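Local coordinates for protein P43 (Trichuris muris, PDB 6QIX) that is the major secreted protein of the whipworm, tethers to matrix and inhibits the function of interleukin-13, at residues A[139-142]-A[143-147]. Residues are numbered along the deposited sequence; the frame is centred on the assembly and turned at random.
Sequences SYVR and LGYRK. With ACT (acetate ion), chain D.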
ATOM      1  N   SER A 139      17.550   4.704   1.018  1.00 28.83           N
ATOM      2  CA  SER A 139      17.020   3.999   2.171  1.00 32.20           C
ATOM      3  C   SER A 139      16.539   4.975   3.250  1.00 33.26           C
ATOM      4  O   SER A 139      15.466   4.792   3.828  1.00 31.92           O
ATOM      5  CB  SER A 139      18.088   3.044   2.717  1.00 38.81           C
ATOM      6  OG  SER A 139      17.578   2.355   3.859  1.00 45.45           O
ATOM      7  N   TYR A 140      17.303   6.039   3.516  1.00 34.77           N
ATOM      8  CA  TYR A 140      16.906   6.949   4.596  1.00 35.70           C
ATOM      9  C   TYR A 140      15.607   7.699   4.260  1.00 33.07           C
ATOM     10  O   TYR A 140      14.830   8.034   5.176  1.00 32.04           O
ATOM     11  CB  TYR A 140      18.070   7.911   4.927  1.00 36.28           C
ATOM     12  CG  TYR A 140      18.210   9.109   4.018  1.00 37.83           C
ATOM     13  CD1 TYR A 140      17.620  10.316   4.349  1.00 38.76           C
ATOM     14  CD2 TYR A 140      18.939   9.035   2.825  1.00 37.71           C
ATOM     15  CE1 TYR A 140      17.738  11.415   3.531  1.00 39.70           C
ATOM     16  CE2 TYR A 140      19.057  10.134   1.993  1.00 39.25           C
ATOM     17  CZ  TYR A 140      18.462  11.330   2.364  1.00 41.39           C
ATOM     18  OH  TYR A 140      18.564  12.455   1.567  1.00 43.29           O
ATOM     19  N   VAL A 141      15.339   7.928   2.966  1.00 30.02           N
ATOM     20  CA  VAL A 141      14.085   8.538   2.523  1.00 29.46           C
ATOM     21  C   VAL A 141      12.923   7.570   2.719  1.00 27.92           C
ATOM     22  O   VAL A 141      11.855   7.912   3.277  1.00 27.83           O
ATOM     23  CB  VAL A 141      14.219   8.953   1.048  1.00 28.17           C
ATOM     24  CG1 VAL A 141      12.903   9.453   0.504  1.00 26.04           C
ATOM     25  CG2 VAL A 141      15.316  10.029   0.907  1.00 28.41           C
ATOM     26  N   ARG A 142      13.116   6.335   2.261  1.00 27.75           N
ATOM     27  CA  ARG A 142      12.092   5.315   2.426  1.00 27.84           C
ATOM     28  C   ARG A 142      11.722   5.171   3.890  1.00 26.15           C
ATOM     29  O   ARG A 142      10.529   5.121   4.233  1.00 26.71           O
ATOM     30  CB  ARG A 142      12.593   3.996   1.839  1.00 27.83           C
ATOM     31  CG  ARG A 142      11.634   2.898   1.907  1.00 31.45           C
ATOM     32  CD  ARG A 142      12.171   1.628   1.205  1.00 34.22           C
ATOM     33  NE  ARG A 142      11.117   0.657   1.421  1.00 35.06           N
ATOM     34  CZ  ARG A 142      10.757  -0.262   0.559  1.00 32.45           C
ATOM     35  NH1 ARG A 142      11.416  -0.348  -0.618  1.00 33.49           N
ATOM     36  NH2 ARG A 142       9.757  -1.086   0.894  1.00 34.17           N
ATOM     37  N   LEU A 143      12.723   5.160   4.777  1.00 25.45           N
ATOM     38  CA  LEU A 143      12.435   4.933   6.180  1.00 29.53           C
ATOM     39  C   LEU A 143      11.762   6.143   6.805  1.00 29.54           C
ATOM     40  O   LEU A 143      10.888   5.978   7.666  1.00 29.52           O
ATOM     41  CB  LEU A 143      13.711   4.589   6.952  1.00 37.56           C
ATOM     42  CG  LEU A 143      14.370   3.291   6.465  1.00 45.06           C
ATOM     43  CD1 LEU A 143      15.656   3.022   7.237  1.00 47.67           C
ATOM     44  CD2 LEU A 143      13.428   2.106   6.574  1.00 45.29           C
ATOM     45  N   GLY A 144      12.129   7.352   6.366  1.00 29.02           N
ATOM     46  CA  GLY A 144      11.495   8.548   6.892  1.00 27.96           C
ATOM     47  C   GLY A 144      10.025   8.637   6.518  1.00 27.29           C
ATOM     48  O   GLY A 144       9.171   8.957   7.365  1.00 27.55           O
ATOM     49  N   TYR A 145       9.697   8.351   5.245  1.00 25.22           N
ATOM     50  CA  TYR A 145       8.281   8.357   4.862  1.00 24.97           C
ATOM     51  C   TYR A 145       7.519   7.210   5.514  1.00 25.34           C
ATOM     52  O   TYR A 145       6.317   7.348   5.818  1.00 23.25           O
ATOM     53  CB  TYR A 145       8.138   8.279   3.342  1.00 23.20           C
ATOM     54  CG  TYR A 145       8.279   9.600   2.653  1.00 25.78           C
ATOM     55  CD1 TYR A 145       7.222  10.493   2.610  1.00 25.40           C
ATOM     56  CD2 TYR A 145       9.465   9.955   2.011  1.00 23.96           C
ATOM     57  CE1 TYR A 145       7.342  11.719   1.975  1.00 26.79           C
ATOM     58  CE2 TYR A 145       9.589  11.202   1.370  1.00 25.08           C
ATOM     59  CZ  TYR A 145       8.524  12.066   1.357  1.00 27.45           C
ATOM     60  OH  TYR A 145       8.649  13.281   0.698  1.00 32.85           O
ATOM     61  N   ARG A 146       8.174   6.057   5.710  1.00 26.86           N
ATOM     62  CA  ARG A 146       7.480   4.956   6.362  1.00 30.57           C
ATOM     63  C   ARG A 146       7.034   5.367   7.759  1.00 28.47           C
ATOM     64  O   ARG A 146       5.895   5.093   8.165  1.00 32.05           O
ATOM     65  CB  ARG A 146       8.357   3.710   6.425  1.00 35.61           C
ATOM     66  CG  ARG A 146       7.598   2.503   6.979  1.00 42.78           C
ATOM     67  CD  ARG A 146       8.343   1.198   6.770  1.00 48.64           C
ATOM     68  NE  ARG A 146       9.217   0.893   7.903  1.00 54.21           N
ATOM     69  CZ  ARG A 146      10.424   0.343   7.804  1.00 58.52           C
ATOM     70  NH1 ARG A 146      10.938   0.022   6.611  1.00 61.33           N
ATOM     71  NH2 ARG A 146      11.127   0.110   8.908  1.00 59.13           N
ATOM     72  N   LYS A 147       7.910   6.055   8.494  1.00 27.61           N
ATOM     73  CA  LYS A 147       7.549   6.497   9.829  1.00 29.02           C
ATOM     74  C   LYS A 147       6.329   7.411   9.774  1.00 28.76           C
ATOM     75  O   LYS A 147       5.429   7.315  10.622  1.00 30.93           O
ATOM     76  CB  LYS A 147       8.749   7.181  10.479  1.00 32.29           C
ATOM     77  CG  LYS A 147       8.551   7.544  11.937  1.00 37.20           C
ATOM     78  CD  LYS A 147       9.815   8.183  12.553  1.00 39.48           C
ATOM     79  CE  LYS A 147       9.543   8.559  14.017  1.00 42.18           C
ATOM     80  NZ  LYS A 147       8.778   9.845  14.197  1.00 45.43           N
TER
HETATM   81  C   ACT D 402       5.563  15.542   0.570  1.00 40.38           C
HETATM   82  O   ACT D 402       4.687  15.970  -0.202  1.00 38.43           O
HETATM   83  OXT ACT D 402       6.465  14.695   0.345  1.00 42.97           O
HETATM   84  CH3 ACT D 402       5.475  16.105   2.005  1.00 44.12           C
HETATM   85  O   HOH W   1       9.033  -0.957   3.976  1.00 49.51           O
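Ser-139 meets Leu-143 one helical turn on: Leu-143 N donates to Ser-139 O at 2.9 Å, and the leucine side chain folds back over the same carbonyl, with CG 3.2 Å from Ser-139 O. Leu-143 CG stands anti to its own carbonyl carbon (chi1 -62°), which turns CG and its two methyls back toward the N-terminal end of the helix, and CD1 passes alongside Ser-139 OG. Tyr-140 O accepts from Gly-144 N at 3.0 Å; the phenol itself leaves the turn to hydrogen-bond Asn-88. With the bonds of Val-141 and Arg-142, this makes four consecutive i to i+4 links, the defining pattern of an alpha-helix, here the first turns of helix 139-151. Val-141 O receives Tyr-145 N almost straight (174° at the hydrogen). Beside that bond the two side chains run in the same direction, and Val-141 CG1 touches the Tyr-145 ring at its edge, in plane, 3.8 Å from CD2. Phe-132 stacks on this ring and Tyr-93 packs edge-to-face with it, while Tyr-145 OH donates at 2.6 Å to OXT of an acetate, probably from the crystallisation liquor, which is also hydrogen-bonded to Arg-56 NE and Tyr-43 OH. Arg-142 O accepts from Arg-146 N at 2.9 Å. The Arg-142 side chain, extended from CG to NE, reaches Lys-266 O through NH1, and Arg-142 NH2 gives a 3.2 Å bond to a water that Arg-146 NH1, on a chain bent at chi3 (90°), joins only weakly.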